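Local coordinates for tannase (Lactobacillus plantarum, PDB 3WA7), which probably hydrolyses the galloyl ester bonds of tannins to release gallic acid, as a tannase of the alpha/beta-hydrolase family, at residues A[169-172]-A[173-177]; A[430-433]-A[434-438]. All coordinates share one frame; numbering follows the deposited sequence.

Contact 1 (A[169-172]-A[173-177]); sequences SALA and GASGN
Both faces of the flat Leu171 carbonyl group are met by Ser175, one turn further along the chain. The amide N of Ser175 approaches Leu171 O from one face, at 2.9 Å, while its side-chain hydroxyl comes over the other, with Ser175 OG donating to Leu171 O at 2.7 Å from 37° above the carbonyl plane. The oxygen is thus gripped by two donors of a single residue. What puts the hydroxyl there is the Ser175 rotamer, in which OG sits between the backbone N and the carbonyl carbon (chi1 66°) and folds back over the last turn, with Ser175 CB 3.4 Å from Leu171 O. Leu171 turns its own CG beside its carbonyl carbon (chi1 -174°), and that branch point comes within 4.2 Å of Ser175 OG, a loose apolar flank to the polar pair. This is a serine hydroxyl bonded to the carbonyl four residues back, here used at a C-terminal helix end: helix 164-174 begins within what is probably the nucleophile elbow of the alpha/beta-hydrolase fold, and Ser175 is the first residue to leave helical geometry. With an alanine here the backbone N-H bond would remain, but one face of the buried Leu171 oxygen is likely to be left without its hydroxyl donor. Further back the helix is regular, Gly173 N bonding Ser169 O at 3.1 Å and Ala174 N bonding Ala170 O at 2.9 Å. The Ala174 methyl lies against that same acceptor, CB to Ala170 O 3.4 Å. Around this turn, Ala170 and Ala174 both rest on Trp411 of strand 410-414, Leu171 and Ala172 face helix 131-145, and Tyr399 touches both Leu171 and Ser175. The hydroxyl of Ser169 bonds to Thr159 OG1 and to Ser201 O.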
loop_
_atom_site.group_PDB
_atom_site.type_symbol
_atom_site.label_atom_id
_atom_site.label_comp_id
_atom_site.label_asym_id
_atom_site.label_seq_id
_atom_site.Cartn_x
_atom_site.Cartn_y
_atom_site.Cartn_z
ATOM N N SER A 169 -4.116 1.795 2.207
ATOM C CA SER A 169 -4.845 2.763 1.398
ATOM C C SER A 169 -5.828 2.038 0.480
ATOM O O SER A 169 -7.001 2.407 0.390
ATOM C CB SER A 169 -3.862 3.586 0.559
ATOM O OG SER A 169 -4.545 4.478 -0.303
ATOM N N ALA A 170 -5.348 0.996 -0.195
ATOM C CA ALA A 170 -6.199 0.234 -1.099
ATOM C C ALA A 170 -7.371 -0.402 -0.356
ATOM O O ALA A 170 -8.506 -0.375 -0.830
ATOM C CB ALA A 170 -5.382 -0.853 -1.804
ATOM N N LEU A 171 -7.098 -0.975 0.811
ATOM C CA LEU A 171 -8.154 -1.620 1.585
ATOM C C LEU A 171 -9.209 -0.619 2.053
ATOM O O LEU A 171 -10.400 -0.937 2.078
ATOM C CB LEU A 171 -7.560 -2.357 2.787
ATOM C CG LEU A 171 -8.538 -3.199 3.611
ATOM C CD1 LEU A 171 -9.250 -4.233 2.732
ATOM C CD2 LEU A 171 -7.759 -3.886 4.715
ATOM N N ALA A 172 -8.779 0.585 2.423
ATOM C CA ALA A 172 -9.716 1.616 2.861
ATOM C C ALA A 172 -10.664 1.957 1.714
ATOM O O ALA A 172 -11.868 2.116 1.913
ATOM C CB ALA A 172 -8.962 2.872 3.307
ATOM N N GLY A 173 -10.119 2.062 0.508
ATOM C CA GLY A 173 -10.950 2.381 -0.639
ATOM C C GLY A 173 -11.868 1.243 -1.047
ATOM O O GLY A 173 -12.996 1.466 -1.487
ATOM N N ALA A 174 -11.396 0.013 -0.883
ATOM C CA ALA A 174 -12.178 -1.153 -1.268
ATOM C C ALA A 174 -13.278 -1.572 -0.296
ATOM O O ALA A 174 -14.311 -2.096 -0.722
ATOM C CB ALA A 174 -11.238 -2.339 -1.508
ATOM N N SER A 175 -13.081 -1.317 0.997
ATOM C CA SER A 175 -14.035 -1.775 2.011
ATOM C C SER A 175 -14.942 -0.764 2.694
ATOM O O SER A 175 -15.377 -0.999 3.820
ATOM C CB SER A 175 -13.270 -2.530 3.100
ATOM O OG SER A 175 -12.405 -1.647 3.802
ATOM N N GLY A 176 -15.242 0.340 2.023
ATOM C CA GLY A 176 -16.092 1.355 2.620
ATOM C C GLY A 176 -17.369 0.856 3.274
ATOM O O GLY A 176 -18.201 0.216 2.639
ATOM N N ASN A 177 -17.509 1.149 4.564
ATOM C CA ASN A 177 -18.691 0.785 5.329
ATOM C C ASN A 177 -19.016 -0.699 5.386
ATOM O O ASN A 177 -20.186 -1.094 5.382
ATOM C CB ASN A 177 -19.881 1.577 4.798
ATOM C CG ASN A 177 -19.624 3.069 4.836
ATOM O OD1 ASN A 177 -19.214 3.599 5.863
ATOM N ND2 ASN A 177 -19.859 3.750 3.722
#

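Contact 2 (A[430-433]-A[434-438]); sequences LAIM and LENHG
Leu434 lays its side chain obliquely across that of Leu430, methyl against methyl, with Leu434 CD1 3.9 Å from Leu430 CD1; in the backbone Leu434 N donates to Leu430 O at 3.0 Å. Glu435 continues the helical pattern through its amide to Ala431 O, and its side chain, bent at chi2, carries the carboxylate to the next residue: Asn436 ND2 donates to Glu435 OE2 at 2.9 Å. Asn436 itself lies alongside Ile432, both pointing the same way, so that Asn436 OD1 comes 3.6 Å from Ile432 CG2, while Asn436 N bonds Ile432 O at 2.8 Å. With one amide end held by Glu435 and the other, OD1, by Thr275 N, the group is fixed against rotation. His437 ends the helix with a double grip on the oxygen of Met433, a selenomethionine introduced as a label. His437 CG stands beside its own backbone N (chi1 -71°), which, with the ring turned at chi2 80°, brings ND1 back over the last turn; His437 ND1 then donates to Met433 O at 2.9 Å, with the acceptor only 5° out of the ring plane. The backbone His437 N reaches Met433 O at 3.1 Å from the other face of that carbonyl. Met433 CG runs beside the ring, 3.8 Å from His437 ND1. Gly438, at positive phi, is the C-prime residue of a Schellman motif, with Gly438 N bonding Glu435 O and Tyr439 N bonding Leu434 O. The turn closes helix 425-436 of a beta-alpha-beta unit: Leu430 and Leu434 pack on Ile413 of strand 410-414, Leu434 and Glu435 on Ile441 of strand 440-444, and Met433 on helix 398-401.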
loop_
_atom_site.group_PDB
_atom_site.type_symbol
_atom_site.label_atom_id
_atom_site.label_comp_id
_atom_site.label_asym_id
_atom_site.label_seq_id
_atom_site.Cartn_x
_atom_site.Cartn_y
_atom_site.Cartn_z
ATOM N N LEU A 430 -4.687 -6.556 -9.254
ATOM C CA LEU A 430 -5.528 -5.515 -8.675
ATOM C C LEU A 430 -5.986 -4.534 -9.755
ATOM O O LEU A 430 -7.169 -4.201 -9.851
ATOM C CB LEU A 430 -4.762 -4.765 -7.580
ATOM C CG LEU A 430 -5.435 -3.527 -6.976
ATOM C CD1 LEU A 430 -6.792 -3.891 -6.389
ATOM C CD2 LEU A 430 -4.529 -2.938 -5.909
ATOM N N ALA A 431 -5.044 -4.079 -10.572
ATOM C CA ALA A 431 -5.362 -3.134 -11.634
ATOM C C ALA A 431 -6.391 -3.679 -12.625
ATOM O O ALA A 431 -7.332 -2.980 -13.005
ATOM C CB ALA A 431 -4.088 -2.731 -12.370
ATOM N N ILE A 432 -6.216 -4.924 -13.049
ATOM C CA ILE A 432 -7.145 -5.501 -14.011
ATOM C C ILE A 432 -8.505 -5.777 -13.391
ATOM O O ILE A 432 -9.535 -5.541 -14.021
ATOM C CB ILE A 432 -6.577 -6.795 -14.628
ATOM C CG1 ILE A 432 -5.323 -6.456 -15.439
ATOM C CG2 ILE A 432 -7.628 -7.463 -15.521
ATOM C CD1 ILE A 432 -4.633 -7.666 -16.048
HETATM N N MSE A 433 -8.518 -6.265 -12.153
HETATM C CA MSE A 433 -9.792 -6.540 -11.502
HETATM C C MSE A 433 -10.583 -5.247 -11.340
HETATM O O MSE A 433 -11.802 -5.237 -11.496
HETATM C CB MSE A 433 -9.584 -7.203 -10.140
HETATM C CG MSE A 433 -10.878 -7.734 -9.548
HETATM SE SE MSE A 433 -10.600 -8.830 -7.989
HETATM C CE MSE A 433 -9.178 -9.913 -8.686
ATOM N N LEU A 434 -9.889 -4.152 -11.035
ATOM C CA LEU A 434 -10.560 -2.862 -10.881
ATOM C C LEU A 434 -11.195 -2.448 -12.205
ATOM O O LEU A 434 -12.355 -2.031 -12.247
ATOM C CB LEU A 434 -9.562 -1.792 -10.425
ATOM C CG LEU A 434 -9.157 -1.870 -8.949
ATOM C CD1 LEU A 434 -7.932 -0.993 -8.693
ATOM C CD2 LEU A 434 -10.332 -1.428 -8.080
ATOM N N GLU A 435 -10.428 -2.573 -13.285
ATOM C CA GLU A 435 -10.915 -2.217 -14.613
ATOM C C GLU A 435 -12.101 -3.100 -14.991
ATOM O O GLU A 435 -13.103 -2.618 -15.523
ATOM C CB GLU A 435 -9.796 -2.377 -15.650
ATOM C CG GLU A 435 -10.148 -1.851 -17.043
ATOM C CD GLU A 435 -11.109 -2.751 -17.808
ATOM O OE1 GLU A 435 -11.694 -2.284 -18.812
ATOM O OE2 GLU A 435 -11.276 -3.929 -17.420
ATOM N N ASN A 436 -11.975 -4.395 -14.714
ATOM C CA ASN A 436 -13.020 -5.364 -15.025
ATOM C C ASN A 436 -14.343 -5.037 -14.351
ATOM O O ASN A 436 -15.406 -5.361 -14.876
ATOM C CB ASN A 436 -12.599 -6.770 -14.585
ATOM C CG ASN A 436 -11.591 -7.405 -15.518
ATOM O OD1 ASN A 436 -11.094 -8.495 -15.244
ATOM N ND2 ASN A 436 -11.289 -6.735 -16.627
ATOM N N HIS A 437 -14.283 -4.416 -13.179
ATOM C CA HIS A 437 -15.509 -4.089 -12.467
ATOM C C HIS A 437 -15.979 -2.652 -12.642
ATOM O O HIS A 437 -16.842 -2.178 -11.901
ATOM C CB HIS A 437 -15.369 -4.447 -10.984
ATOM C CG HIS A 437 -15.367 -5.924 -10.728
ATOM N ND1 HIS A 437 -14.251 -6.712 -10.917
ATOM C CD2 HIS A 437 -16.362 -6.765 -10.358
ATOM C CE1 HIS A 437 -14.559 -7.974 -10.676
ATOM N NE2 HIS A 437 -15.834 -8.034 -10.337
ATOM N N GLY A 438 -15.408 -1.966 -13.629
ATOM C CA GLY A 438 -15.820 -0.606 -13.931
ATOM C C GLY A 438 -15.237 0.549 -13.141
ATOM O O GLY A 438 -15.697 1.682 -13.290
#

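Contacts 1 and 2 are two versions of one solution, a helix end at which a carbonyl oxygen takes both the amide and the side-chain donor of the residue four places on, a serine hydroxyl in 169-177 and an imidazole in 430-438. Their centres lie 15 Å apart and their nearest atoms about 5 Å apart, without touching. Strand 410-414 connects them, since Trp411 touches Ala170 and Ala174 of contact 1 and also Leu434 of contact 2. Contact 1 is the more central and wholly buried; its helix starts right after Ser163, the probable nucleophile of a Ser163-His451-Asp419 triad, whereas contact 2 closes the helix before the edge strand 440-444.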